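Side-chain contacts in putative cytochrome P450 154A1 (Streptomyces coelicolor, PDB 1ODO), which belongs to the cytochrome P450 family and carries a buried haem, with 4-phenyl-1H-imidazole held in the pocket beside it and coordinated to the haem iron: residues A[22-27]-A[40-45]; A[71-76]-A[81-86]; A[112-117]-A[150-155]; A[173-178]-A[244-249]. All coordinates share one frame; numbering follows the deposited sequence. Where two conformers were deposited one is given.

Contact 1: A[22-27]-A[40-45]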
# COMPACT_ATOMS: atom_id res chain seq x y z
N ARG A 22 11.23 3.96 16.34
CA ARG A 22 11.99 3.78 17.58
C ARG A 22 11.11 3.78 18.81
O ARG A 22 11.27 2.94 19.69
CB ARG A 22 13.06 4.87 17.69
CG ARG A 22 13.94 4.96 16.46
CD ARG A 22 15.06 5.98 16.64
NE ARG A 22 15.81 6.15 15.40
CZ ARG A 22 16.38 5.15 14.73
NH1 ARG A 22 16.29 3.90 15.16
NH2 ARG A 22 17.05 5.40 13.61
N THR A 23 10.18 4.73 18.88
CA THR A 23 9.28 4.83 20.02
C THR A 23 8.46 3.55 20.18
O THR A 23 8.29 3.05 21.30
CB THR A 23 8.35 6.04 19.86
OG1 THR A 23 9.14 7.22 19.69
CG2 THR A 23 7.46 6.19 21.09
N LEU A 24 7.95 3.02 19.08
CA LEU A 24 7.16 1.80 19.15
C LEU A 24 8.01 0.61 19.57
O LEU A 24 7.62 -0.15 20.45
CB LEU A 24 6.50 1.52 17.80
CG LEU A 24 5.27 2.35 17.43
CD1 LEU A 24 4.92 2.13 15.95
CD2 LEU A 24 4.10 1.96 18.33
N ARG A 25 9.17 0.44 18.94
CA ARG A 25 10.02 -0.68 19.29
C ARG A 25 10.57 -0.59 20.72
O ARG A 25 11.04 -1.58 21.29
CB ARG A 25 11.17 -0.82 18.28
CG ARG A 25 10.71 -1.36 16.90
CD ARG A 25 11.84 -2.10 16.21
NE ARG A 25 13.04 -1.28 16.17
CZ ARG A 25 13.31 -0.39 15.22
NH1 ARG A 25 12.48 -0.22 14.20
NH2 ARG A 25 14.40 0.37 15.32
N GLU A 26 10.49 0.60 21.31
CA GLU A 26 10.96 0.83 22.67
C GLU A 26 10.07 0.03 23.65
O GLU A 26 10.49 -0.29 24.76
CB GLU A 26 10.86 2.33 22.98
CG GLU A 26 11.36 2.77 24.32
CD GLU A 26 11.20 4.27 24.51
OE1 GLU A 26 11.50 5.02 23.56
OE2 GLU A 26 10.78 4.69 25.61
N GLY A 27 8.85 -0.28 23.21
CA GLY A 27 7.94 -1.03 24.07
C GLY A 27 8.07 -2.54 23.99
O GLY A 27 7.27 -3.27 24.58
N ALA A 40 -5.29 -0.38 20.26
CA ALA A 40 -4.95 -1.70 19.75
C ALA A 40 -3.50 -2.05 20.04
O ALA A 40 -2.70 -1.19 20.41
CB ALA A 40 -5.19 -1.75 18.25
N TRP A 41 -3.18 -3.32 19.85
CA TRP A 41 -1.83 -3.78 20.08
C TRP A 41 -1.00 -3.61 18.82
O TRP A 41 -1.24 -4.28 17.81
CB TRP A 41 -1.81 -5.27 20.44
CG TRP A 41 -2.32 -5.57 21.82
CD1 TRP A 41 -3.56 -6.03 22.15
CD2 TRP A 41 -1.58 -5.46 23.04
NE1 TRP A 41 -3.64 -6.22 23.51
CE2 TRP A 41 -2.45 -5.88 24.08
CE3 TRP A 41 -0.28 -5.05 23.36
CZ2 TRP A 41 -2.04 -5.90 25.43
CZ3 TRP A 41 0.12 -5.08 24.70
CH2 TRP A 41 -0.76 -5.50 25.71
N SER A 42 -0.04 -2.68 18.85
CA SER A 42 0.81 -2.46 17.69
C SER A 42 1.88 -3.53 17.86
O SER A 42 2.47 -3.63 18.93
CB SER A 42 1.48 -1.09 17.73
OG SER A 42 2.69 -1.12 16.97
N VAL A 43 2.11 -4.34 16.84
CA VAL A 43 3.12 -5.38 16.92
C VAL A 43 4.21 -5.09 15.90
O VAL A 43 3.92 -4.94 14.71
CB VAL A 43 2.51 -6.77 16.63
CG1 VAL A 43 3.59 -7.84 16.67
CG2 VAL A 43 1.42 -7.09 17.65
N SER A 44 5.46 -5.00 16.35
CA SER A 44 6.56 -4.72 15.43
C SER A 44 7.69 -5.75 15.46
O SER A 44 8.73 -5.56 14.83
CB SER A 44 7.10 -3.30 15.65
OG SER A 44 7.46 -3.08 17.00
N ASP A 45 7.48 -6.84 16.20
CA ASP A 45 8.48 -7.91 16.30
C ASP A 45 8.05 -8.80 15.13
O ASP A 45 6.98 -9.41 15.17
CB ASP A 45 8.31 -8.66 17.63
CG ASP A 45 9.16 -9.92 17.71
OD1 ASP A 45 9.71 -10.36 16.69
OD2 ASP A 45 9.26 -10.50 18.82
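Leu-24 and Ser-42 form the more enclosed half of this small helix-on-sheet contact, which buries 154 Å² in all. The Leu-24 side chain leans from helix 17-25 toward the strand, and its CD2 methyl comes 3.7 Å from the Ser-42 OG, with CD1 a little behind at 4.1 Å from the same oxygen. Both residues are buried. On Ser-42 the hydroxyl lies roughly anti to the backbone N (chi1 155°), which carries it out from the strand to the leucine methyls. The polar need of that oxygen is met from a third part of the chain, by a hydrogen bond with Ser-318 OG, so the leucine packs on a hydroxyl that is already engaged.

The second half is a single close pair of similar reach on the more open side. Arg-25 offers only the aliphatic root of its side chain: CG stands 3.7 Å from Ser-44 OG. Beyond CG the chain bends at chi3 (-52°), and the guanidinium group turns to a different partner, NH1 donating to Ala-321 O. Arg-25 is partly exposed here, although Ser-44 itself is buried, and no hydrogen bond joins the two segments anywhere.

Helix 17-25 thus rests against the end of strand 38-43 in the mixed sheet of this P450. Leu-24 also reaches Val-33 on the adjacent strand 30-35, while strand 314-317 pairs with the other edge of strand 38-43.

Contact 2: A[71-76]-A[81-86]. With PIM (4-phenyl-1H-imidazole), chain C.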
# COMPACT_ATOMS: atom_id res chain seq x y z
N GLU A 71 -20.10 -0.31 17.82
CA GLU A 71 -19.97 1.02 18.42
C GLU A 71 -18.98 1.89 17.65
O GLU A 71 -19.22 3.07 17.42
CB GLU A 71 -19.49 0.89 19.87
CG GLU A 71 -20.16 -0.24 20.64
CD GLU A 71 -19.45 -0.58 21.93
OE1 GLU A 71 -19.65 -1.71 22.44
OE2 GLU A 71 -18.69 0.28 22.45
N VAL A 72 -17.86 1.29 17.26
CA VAL A 72 -16.80 1.99 16.53
C VAL A 72 -17.13 2.45 15.11
O VAL A 72 -16.72 3.53 14.70
CB VAL A 72 -15.53 1.10 16.47
CG1 VAL A 72 -14.47 1.75 15.61
CG2 VAL A 72 -14.99 0.87 17.88
N VAL A 73 -17.87 1.64 14.37
CA VAL A 73 -18.23 1.97 13.00
C VAL A 73 -18.86 3.35 12.75
O VAL A 73 -18.71 3.91 11.67
CB VAL A 73 -19.15 0.89 12.39
CG1 VAL A 73 -20.54 0.97 13.00
CG2 VAL A 73 -19.20 1.05 10.89
N GLY A 74 -19.56 3.88 13.74
CA GLY A 74 -20.18 5.19 13.57
C GLY A 74 -19.36 6.38 14.02
O GLY A 74 -19.68 7.52 13.67
N THR A 75 -18.29 6.15 14.77
CA THR A 75 -17.46 7.25 15.25
C THR A 75 -16.01 7.26 14.78
O THR A 75 -15.38 8.32 14.75
CB THR A 75 -17.44 7.29 16.79
OG1 THR A 75 -16.88 6.07 17.29
CG2 THR A 75 -18.85 7.47 17.34
N TRP A 76 -15.47 6.11 14.42
CA TRP A 76 -14.08 6.03 13.97
C TRP A 76 -13.87 6.51 12.54
O TRP A 76 -14.51 6.02 11.61
CB TRP A 76 -13.58 4.60 14.11
CG TRP A 76 -12.08 4.45 14.10
CD1 TRP A 76 -11.17 5.28 14.68
CD2 TRP A 76 -11.35 3.32 13.62
NE1 TRP A 76 -9.91 4.74 14.60
CE2 TRP A 76 -9.99 3.53 13.95
CE3 TRP A 76 -11.70 2.15 12.94
CZ2 TRP A 76 -8.99 2.61 13.62
CZ3 TRP A 76 -10.70 1.23 12.62
CH2 TRP A 76 -9.36 1.47 12.96
N TRP A 81 -11.86 1.01 6.64
CA TRP A 81 -10.84 -0.03 6.61
C TRP A 81 -11.29 -1.36 7.20
O TRP A 81 -10.74 -2.41 6.86
CB TRP A 81 -9.58 0.44 7.34
CG TRP A 81 -8.78 1.45 6.59
CD1 TRP A 81 -9.04 2.79 6.48
CD2 TRP A 81 -7.62 1.20 5.79
NE1 TRP A 81 -8.11 3.39 5.66
CE2 TRP A 81 -7.23 2.44 5.22
CE3 TRP A 81 -6.87 0.05 5.49
CZ2 TRP A 81 -6.12 2.55 4.37
CZ3 TRP A 81 -5.78 0.17 4.65
CH2 TRP A 81 -5.41 1.41 4.10
N VAL A 82 -12.29 -1.31 8.07
CA VAL A 82 -12.79 -2.53 8.70
C VAL A 82 -14.26 -2.81 8.44
O VAL A 82 -14.76 -3.88 8.80
CB VAL A 82 -12.57 -2.48 10.24
CG1 VAL A 82 -11.10 -2.22 10.55
CG2 VAL A 82 -13.45 -1.40 10.86
N ALA A 83 -14.96 -1.87 7.80
CA ALA A 83 -16.38 -2.05 7.52
C ALA A 83 -16.72 -2.62 6.15
O ALA A 83 -17.84 -3.10 5.94
CB ALA A 83 -17.11 -0.72 7.72
N VAL A 84 -15.77 -2.58 5.21
CA VAL A 84 -16.03 -3.12 3.88
C VAL A 84 -16.25 -4.62 3.97
O VAL A 84 -15.88 -5.26 4.95
CB VAL A 84 -14.84 -2.88 2.90
CG1 VAL A 84 -14.74 -1.39 2.55
CG2 VAL A 84 -13.54 -3.37 3.52
N GLU A 85 -16.88 -5.18 2.94
CA GLU A 85 -17.15 -6.60 2.88
C GLU A 85 -16.43 -7.16 1.67
O GLU A 85 -17.00 -7.26 0.58
CB GLU A 85 -18.66 -6.86 2.75
CG GLU A 85 -19.47 -6.38 3.94
CD GLU A 85 -20.96 -6.59 3.74
OE1 GLU A 85 -21.37 -7.76 3.56
OE2 GLU A 85 -21.71 -5.59 3.74
N ASN A 86 -15.16 -7.49 1.84
CA ASN A 86 -14.35 -8.04 0.76
C ASN A 86 -13.28 -8.94 1.38
O ASN A 86 -13.33 -9.23 2.57
CB ASN A 86 -13.71 -6.92 -0.08
CG ASN A 86 -12.91 -5.94 0.76
OD1 ASN A 86 -12.32 -6.32 1.77
ND2 ASN A 86 -12.89 -4.68 0.34
N1 PIM C . -3.61 -0.73 -0.93
C2 PIM C . -2.58 -1.51 -1.43
N3 PIM C . -2.83 -2.69 -1.18
C4 PIM C . -3.97 -2.79 -0.52
C5 PIM C . -4.48 -1.57 -0.36
C6 PIM C . -5.76 -1.11 0.30
C7 PIM C . -6.37 0.09 -0.16
C8 PIM C . -7.60 0.54 0.47
C9 PIM C . -8.14 -0.24 1.52
C10 PIM C . -7.52 -1.44 1.97
C11 PIM C . -6.32 -1.85 1.33
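Trp-76 and Val-82 bury the most surface here, with Val-73 and Ala-83 forming a second, lighter touch beside them. The indole of Trp-76 presents its rim, not its face: CZ3 approaches Val-82 CG1 to 4.0 Å and CG2 to 4.2 Å, the first of these methyls lying at the ring edge near its plane. The two side chains lie roughly perpendicular, so a single ring corner meets the forked end of the valine. CG of Trp-76 is anti to the backbone N (chi1 -162°), which swings the indole out of the turn and across to helix 80-83. The turn itself is tied by Val-72 O, which accepts from both Thr-75 N and Trp-76 N, the latter at 2.9 Å.

Val-73 adds one methyl: its CG2 lies 4.2 Å from Ala-83 CB, at the partly exposed margin. Leu-294 of strand 292-297 packs on both Trp-76 and Val-82, closing the buried side.

One residue before Val-82, the indole of Trp-81 leads the other way, into the ligand pocket. Its CZ3 is 3.6 Å from C10 of 4-phenyl-1H-imidazole, and the phenyl atom C9 sits over one indole face, offset toward the rim.

Chemically, the link between segment 71-76 and helix 80-83 is wholly apolar. The one polar atom of the Trp-76 ring, NE1, donates to Val-35 O outside the segments. Dispersion and exclusion of water therefore join them, without the directional constraint that a hydrogen bond would impose.

Contact 3: A[112-117]-A[150-155]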
# COMPACT_ATOMS: atom_id res chain seq x y z
N ASP A 112 3.22 -11.71 -16.09
CA ASP A 112 4.24 -11.80 -17.13
C ASP A 112 3.64 -11.37 -18.47
O ASP A 112 4.27 -10.67 -19.26
CB ASP A 112 4.77 -13.23 -17.25
CG ASP A 112 5.57 -13.65 -16.03
OD1 ASP A 112 5.99 -14.82 -15.97
OD2 ASP A 112 5.79 -12.81 -15.13
N ALA A 113 2.40 -11.79 -18.71
CA ALA A 113 1.69 -11.46 -19.95
C ALA A 113 1.42 -9.96 -20.07
O ALA A 113 1.25 -9.45 -21.18
CB ALA A 113 0.38 -12.23 -20.03
N MET A 114 1.38 -9.27 -18.94
CA MET A 114 1.13 -7.83 -18.92
C MET A 114 2.39 -6.98 -19.10
O MET A 114 2.30 -5.78 -19.34
CB MET A 114 0.49 -7.41 -17.60
CG MET A 114 -0.87 -7.99 -17.32
SD MET A 114 -1.43 -7.40 -15.71
CE MET A 114 -1.76 -5.67 -16.10
N ARG A 115 3.56 -7.61 -18.98
CA ARG A 115 4.81 -6.87 -19.12
C ARG A 115 4.88 -5.93 -20.32
O ARG A 115 5.19 -4.75 -20.16
CB ARG A 115 6.00 -7.84 -19.12
CG ARG A 115 7.36 -7.15 -19.08
CD ARG A 115 8.48 -8.15 -18.84
NE ARG A 115 8.48 -8.66 -17.47
CZ ARG A 115 9.04 -8.04 -16.44
NH1 ARG A 115 9.66 -6.88 -16.62
NH2 ARG A 115 8.97 -8.58 -15.22
N PRO A 116 4.58 -6.43 -21.53
CA PRO A 116 4.64 -5.55 -22.71
C PRO A 116 3.76 -4.31 -22.57
O PRO A 116 4.19 -3.20 -22.90
CB PRO A 116 4.17 -6.47 -23.84
CG PRO A 116 4.65 -7.81 -23.39
CD PRO A 116 4.26 -7.81 -21.93
N ALA A 117 2.54 -4.49 -22.08
CA ALA A 117 1.63 -3.37 -21.91
C ALA A 117 2.16 -2.39 -20.88
O ALA A 117 2.13 -1.18 -21.09
CB ALA A 117 0.24 -3.87 -21.51
N ILE A 150 -2.01 4.17 -12.06
CA ILE A 150 -3.37 4.45 -12.49
C ILE A 150 -3.61 3.85 -13.87
O ILE A 150 -4.65 3.26 -14.14
CB ILE A 150 -3.66 5.98 -12.50
CG1 ILE A 150 -3.71 6.50 -11.06
CG2 ILE A 150 -4.96 6.27 -13.23
CD1 ILE A 150 -3.88 8.00 -10.94
N ALA A 151 -2.62 4.00 -14.76
CA ALA A 151 -2.74 3.47 -16.11
C ALA A 151 -2.79 1.95 -16.07
O ALA A 151 -3.55 1.33 -16.83
CB ALA A 151 -1.55 3.93 -16.95
N VAL A 152 -2.00 1.34 -15.20
CA VAL A 152 -1.97 -0.11 -15.07
C VAL A 152 -3.27 -0.67 -14.51
O VAL A 152 -3.85 -1.60 -15.08
CB VAL A 152 -0.80 -0.56 -14.17
CG1 VAL A 152 -0.84 -2.07 -13.98
CG2 VAL A 152 0.53 -0.15 -14.80
N ILE A 153 -3.73 -0.11 -13.40
CA ILE A 153 -4.97 -0.59 -12.80
C ILE A 153 -6.16 -0.31 -13.71
O ILE A 153 -7.11 -1.09 -13.76
CB ILE A 153 -5.21 0.04 -11.41
CG1 ILE A 153 -6.23 -0.79 -10.64
CG2 ILE A 153 -5.69 1.48 -11.55
CD1 ILE A 153 -5.77 -2.20 -10.34
N GLY A 154 -6.10 0.80 -14.45
CA GLY A 154 -7.19 1.15 -15.34
C GLY A 154 -7.32 0.11 -16.45
O GLY A 154 -8.43 -0.27 -16.83
N HIS A 155 -6.18 -0.34 -16.95
CA HIS A 155 -6.14 -1.33 -18.01
C HIS A 155 -6.60 -2.69 -17.49
O HIS A 155 -7.41 -3.37 -18.12
CB HIS A 155 -4.71 -1.43 -18.56
CG HIS A 155 -4.48 -2.59 -19.47
ND1 HIS A 155 -4.07 -3.82 -19.01
CD2 HIS A 155 -4.61 -2.71 -20.81
CE1 HIS A 155 -3.95 -4.66 -20.03
NE2 HIS A 155 -4.27 -4.01 -21.14
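Met-114 reaches across from helix 108-131 and brings its CE methyl up to Val-152 and His-155 of helix 147-157. Its side chain and that of His-155 run antiparallel alongside one another, each extending toward the other's helix. The methionine runs extended through chi2 and then bends at chi3 (71°), which turns the terminal methyl in toward the imidazole. CE meets that ring at its edge, near the ring plane, 4.2 Å from His-155 ND1. The histidine ring, for its part, is carried toward Met-114 by a CG anti to the backbone N (chi1 169°). The contact covers ND1, and the model contains no hydrogen-bonding partner for it.

The same methyl also lies 4.3 Å from Val-152 CG1, an ordinary apolar touch at the buried end of the contact; His-155 marks the exposed end. The backbone of helix 108-131 is kinked just past Met-114, where neither Pro-116, which has no N-H, nor Ala-117 bonds to the preceding turn.

About two turns further along helix 108-131, Met-121 packs on both Val-152 and His-155 and so extends the interface. Val-152 also touches Leu-359 and Glu-363, which brings helix 147-157 into contact with helix 357-374.

Contact 4: A[173-178]-A[244-249]. With HEM (protoporphyrin IX containing Fe), chain B; PIM (4-phenyl-1H-imidazole), chain C.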
# COMPACT_ATOMS: atom_id res chain seq x y z
N GLY A 173 -8.23 10.41 -0.15
CA GLY A 173 -8.96 10.59 1.10
C GLY A 173 -8.97 9.34 1.97
O GLY A 173 -8.97 9.44 3.19
N VAL A 174 -9.00 8.17 1.34
CA VAL A 174 -9.02 6.91 2.08
C VAL A 174 -7.78 6.78 2.97
O VAL A 174 -7.85 6.20 4.06
CB VAL A 174 -9.10 5.70 1.13
CG1 VAL A 174 -8.93 4.40 1.91
CG2 VAL A 174 -10.46 5.70 0.41
N PHE A 175 -6.65 7.33 2.51
CA PHE A 175 -5.41 7.26 3.28
C PHE A 175 -5.14 8.51 4.11
O PHE A 175 -4.15 8.57 4.84
CB PHE A 175 -4.22 6.99 2.36
CG PHE A 175 -4.20 5.59 1.80
CD1 PHE A 175 -5.02 5.23 0.74
CD2 PHE A 175 -3.37 4.63 2.36
CE1 PHE A 175 -5.02 3.93 0.25
CE2 PHE A 175 -3.36 3.32 1.88
CZ PHE A 175 -4.18 2.97 0.81
N ASP A 176 -6.00 9.52 3.99
CA ASP A 176 -5.83 10.76 4.75
C ASP A 176 -6.31 10.56 6.18
O ASP A 176 -7.49 10.73 6.48
CB ASP A 176 -6.63 11.88 4.10
CG ASP A 176 -6.32 13.23 4.70
OD1 ASP A 176 -5.82 13.27 5.84
OD2 ASP A 176 -6.59 14.25 4.03
N THR A 177 -5.39 10.22 7.08
CA THR A 177 -5.75 10.00 8.47
C THR A 177 -5.92 11.27 9.31
O THR A 177 -6.05 11.19 10.53
CB THR A 177 -4.72 9.06 9.16
OG1 THR A 177 -3.40 9.55 8.95
CG2 THR A 177 -4.83 7.65 8.57
N THR A 178 -5.93 12.43 8.66
CA THR A 178 -6.11 13.69 9.37
C THR A 178 -7.58 14.13 9.30
O THR A 178 -7.99 15.07 9.96
CB THR A 178 -5.23 14.83 8.78
OG1 THR A 178 -5.71 15.19 7.47
CG2 THR A 178 -3.77 14.39 8.68
N TYR A 244 -4.56 2.90 -7.25
CA TYR A 244 -4.38 4.35 -7.32
C TYR A 244 -3.45 5.00 -6.29
O TYR A 244 -2.97 6.12 -6.50
CB TYR A 244 -5.73 5.05 -7.20
CG TYR A 244 -6.47 5.26 -8.49
CD1 TYR A 244 -6.97 4.19 -9.22
CD2 TYR A 244 -6.70 6.55 -8.97
CE1 TYR A 244 -7.69 4.40 -10.40
CE2 TYR A 244 -7.41 6.77 -10.14
CZ TYR A 244 -7.91 5.69 -10.84
OH TYR A 244 -8.63 5.92 -11.99
N GLU A 245 -3.20 4.26 -5.21
CA GLU A 245 -2.34 4.70 -4.13
C GLU A 245 -1.36 3.57 -3.84
O GLU A 245 -1.38 2.54 -4.50
CB GLU A 245 -3.17 5.00 -2.88
CG GLU A 245 -3.55 6.46 -2.73
CD GLU A 245 -2.33 7.35 -2.60
OE1 GLU A 245 -1.56 7.16 -1.63
OE2 GLU A 245 -2.14 8.23 -3.46
N THR A 246 -0.50 3.79 -2.86
CA THR A 246 0.50 2.80 -2.45
C THR A 246 1.65 2.57 -3.43
O THR A 246 2.79 2.88 -3.09
CB THR A 246 -0.18 1.46 -2.12
OG1 THR A 246 -1.52 1.70 -1.68
CG2 THR A 246 0.57 0.77 -1.00
N THR A 247 1.40 2.02 -4.62
CA THR A 247 2.54 1.83 -5.52
C THR A 247 3.26 3.16 -5.78
O THR A 247 4.48 3.20 -5.93
CB THR A 247 2.14 1.19 -6.87
OG1 THR A 247 1.54 -0.09 -6.63
CG2 THR A 247 3.36 1.00 -7.76
N VAL A 248 2.49 4.24 -5.81
CA VAL A 248 3.06 5.57 -6.04
C VAL A 248 4.17 5.85 -5.03
O VAL A 248 5.20 6.43 -5.37
CB VAL A 248 1.97 6.67 -5.91
CG1 VAL A 248 1.25 6.53 -4.58
CG2 VAL A 248 2.61 8.05 -6.02
N ASN A 249 3.95 5.43 -3.79
CA ASN A 249 4.93 5.64 -2.73
C ASN A 249 6.19 4.81 -2.86
O ASN A 249 7.27 5.23 -2.42
CB ASN A 249 4.27 5.43 -1.38
CG ASN A 249 3.19 6.44 -1.11
OD1 ASN A 249 3.39 7.64 -1.34
ND2 ASN A 249 2.04 5.99 -0.63
CHA HEM B . -3.29 -6.28 0.73
CHB HEM B . -3.98 -5.45 -3.96
CHC HEM B . 0.06 -2.80 -4.09
CHD HEM B . 0.72 -3.62 0.60
C1A HEM B . -3.83 -6.32 -0.52
C2A HEM B . -5.06 -7.01 -0.91
C3A HEM B . -5.25 -6.78 -2.22
C4A HEM B . -4.16 -5.93 -2.69
CMA HEM B . -6.41 -7.28 -3.10
CAA HEM B . -5.93 -7.85 0.05
CBA HEM B . -5.37 -9.28 0.18
CGA HEM B . -6.14 -10.20 1.13
O1A HEM B . -6.64 -9.64 2.17
O2A HEM B . -6.23 -11.39 0.84
C1B HEM B . -2.95 -4.65 -4.40
C2B HEM B . -2.83 -4.17 -5.77
C3B HEM B . -1.69 -3.42 -5.81
C4B HEM B . -1.11 -3.44 -4.49
CMB HEM B . -3.82 -4.48 -6.90
CAB HEM B . -1.07 -2.67 -7.01
CBB HEM B . -0.59 -3.57 -8.15
C1C HEM B . 0.60 -2.80 -2.81
C2C HEM B . 1.83 -2.10 -2.43
C3C HEM B . 2.02 -2.33 -1.11
C4C HEM B . 0.92 -3.16 -0.67
CMC HEM B . 2.69 -1.27 -3.44
CAC HEM B . 3.13 -1.84 -0.14
CBC HEM B . 4.58 -1.98 -0.62
C1D HEM B . -0.30 -4.41 1.06
C2D HEM B . -0.47 -4.85 2.42
C3D HEM B . -1.61 -5.59 2.47
C4D HEM B . -2.13 -5.63 1.12
CMD HEM B . 0.48 -4.50 3.58
CAD HEM B . -2.21 -6.24 3.72
CBD HEM B . -1.48 -7.44 4.34
CGD HEM B . -2.25 -7.83 5.58
O1D HEM B . -1.75 -7.61 6.69
O2D HEM B . -3.39 -8.32 5.40
NA HEM B . -3.31 -5.68 -1.62
NB HEM B . -1.89 -4.19 -3.64
NC HEM B . 0.07 -3.45 -1.72
ND HEM B . -1.34 -4.89 0.26
FE HEM B . -1.61 -4.56 -1.67
N1 PIM C . -3.61 -0.73 -0.93
C2 PIM C . -2.58 -1.51 -1.43
N3 PIM C . -2.83 -2.69 -1.18
C4 PIM C . -3.97 -2.79 -0.52
C5 PIM C . -4.48 -1.57 -0.36
C6 PIM C . -5.76 -1.11 0.30
C7 PIM C . -6.37 0.09 -0.16
C8 PIM C . -7.60 0.54 0.47
C9 PIM C . -8.14 -0.24 1.52
C10 PIM C . -7.52 -1.44 1.97
C11 PIM C . -6.32 -1.85 1.33
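The CA atoms of Phe-175 and Glu-245 stand 8.4 Å apart, where the last turn of helix 161-175 faces the break between helices 229-244 and 247-260, a break marked by the positive phi (71°) of Thr-246. Phe-175 spans the gap with its ring. CE1 lies 3.8 Å from Glu-245 CB and CD1 4.0 Å from Glu-245 CG, so CD1 and CE1 lie against the aliphatic part of the glutamate, and the two side chains point in opposing senses as they pass. A bend at chi2 (-62°) turns the carboxylate aside, its plane 55° from the ring, and OE2 is engaged by Tyr-146 OH.

At the far end of the ring, Phe-175 CZ comes 3.9 Å from Thr-246 OG1 and 3.7 Å from C7 of 4-phenyl-1H-imidazole. Thr-246 works in two directions: OG1 lies 3.3 Å from N1 of the ligand, while CG2 packs 3.4 Å from C3C of the haem. Glu-245 and Thr-246 were both deposited in two conformers, so these details hold for one of them. The ligand completes the site by binding the haem iron through N3 at 2.3 Å.

An acidic residue followed by threonine at an interrupted helix over the haem is a hallmark of the long distal helix of P450s, which fits helices 229-244 and 247-260 here. Trp-81 meets Phe-175 edge-to-face from the helix 80-83 side, Val-171 of helix 161-175 packs on Glu-245, and helix 357-374 touches Thr-247.

Overall arrangement
Contact 4 is the hub: its centre is about 8 Å from that of the chain and it borders both haem and 4-phenyl-1H-imidazole. Contact 2 shares that ligand and joins contact 4 directly, Trp-81 NE1 lying 3.2 Å from Val-174 O in a probable hydrogen bond. Contact 3 reaches contact 4 through Tyr-244, whose CD2 is 3.7 Å from Ile-150 CG1; its Val-152 side chain lies about 6 Å from the haem. Contact 1 touches none of the others. It sits on the opposite side of the chain's centre from contact 3, their centres about 37 Å apart, and joins a helix to the sheet, the Ser-42 side chain about 13 Å from the haem.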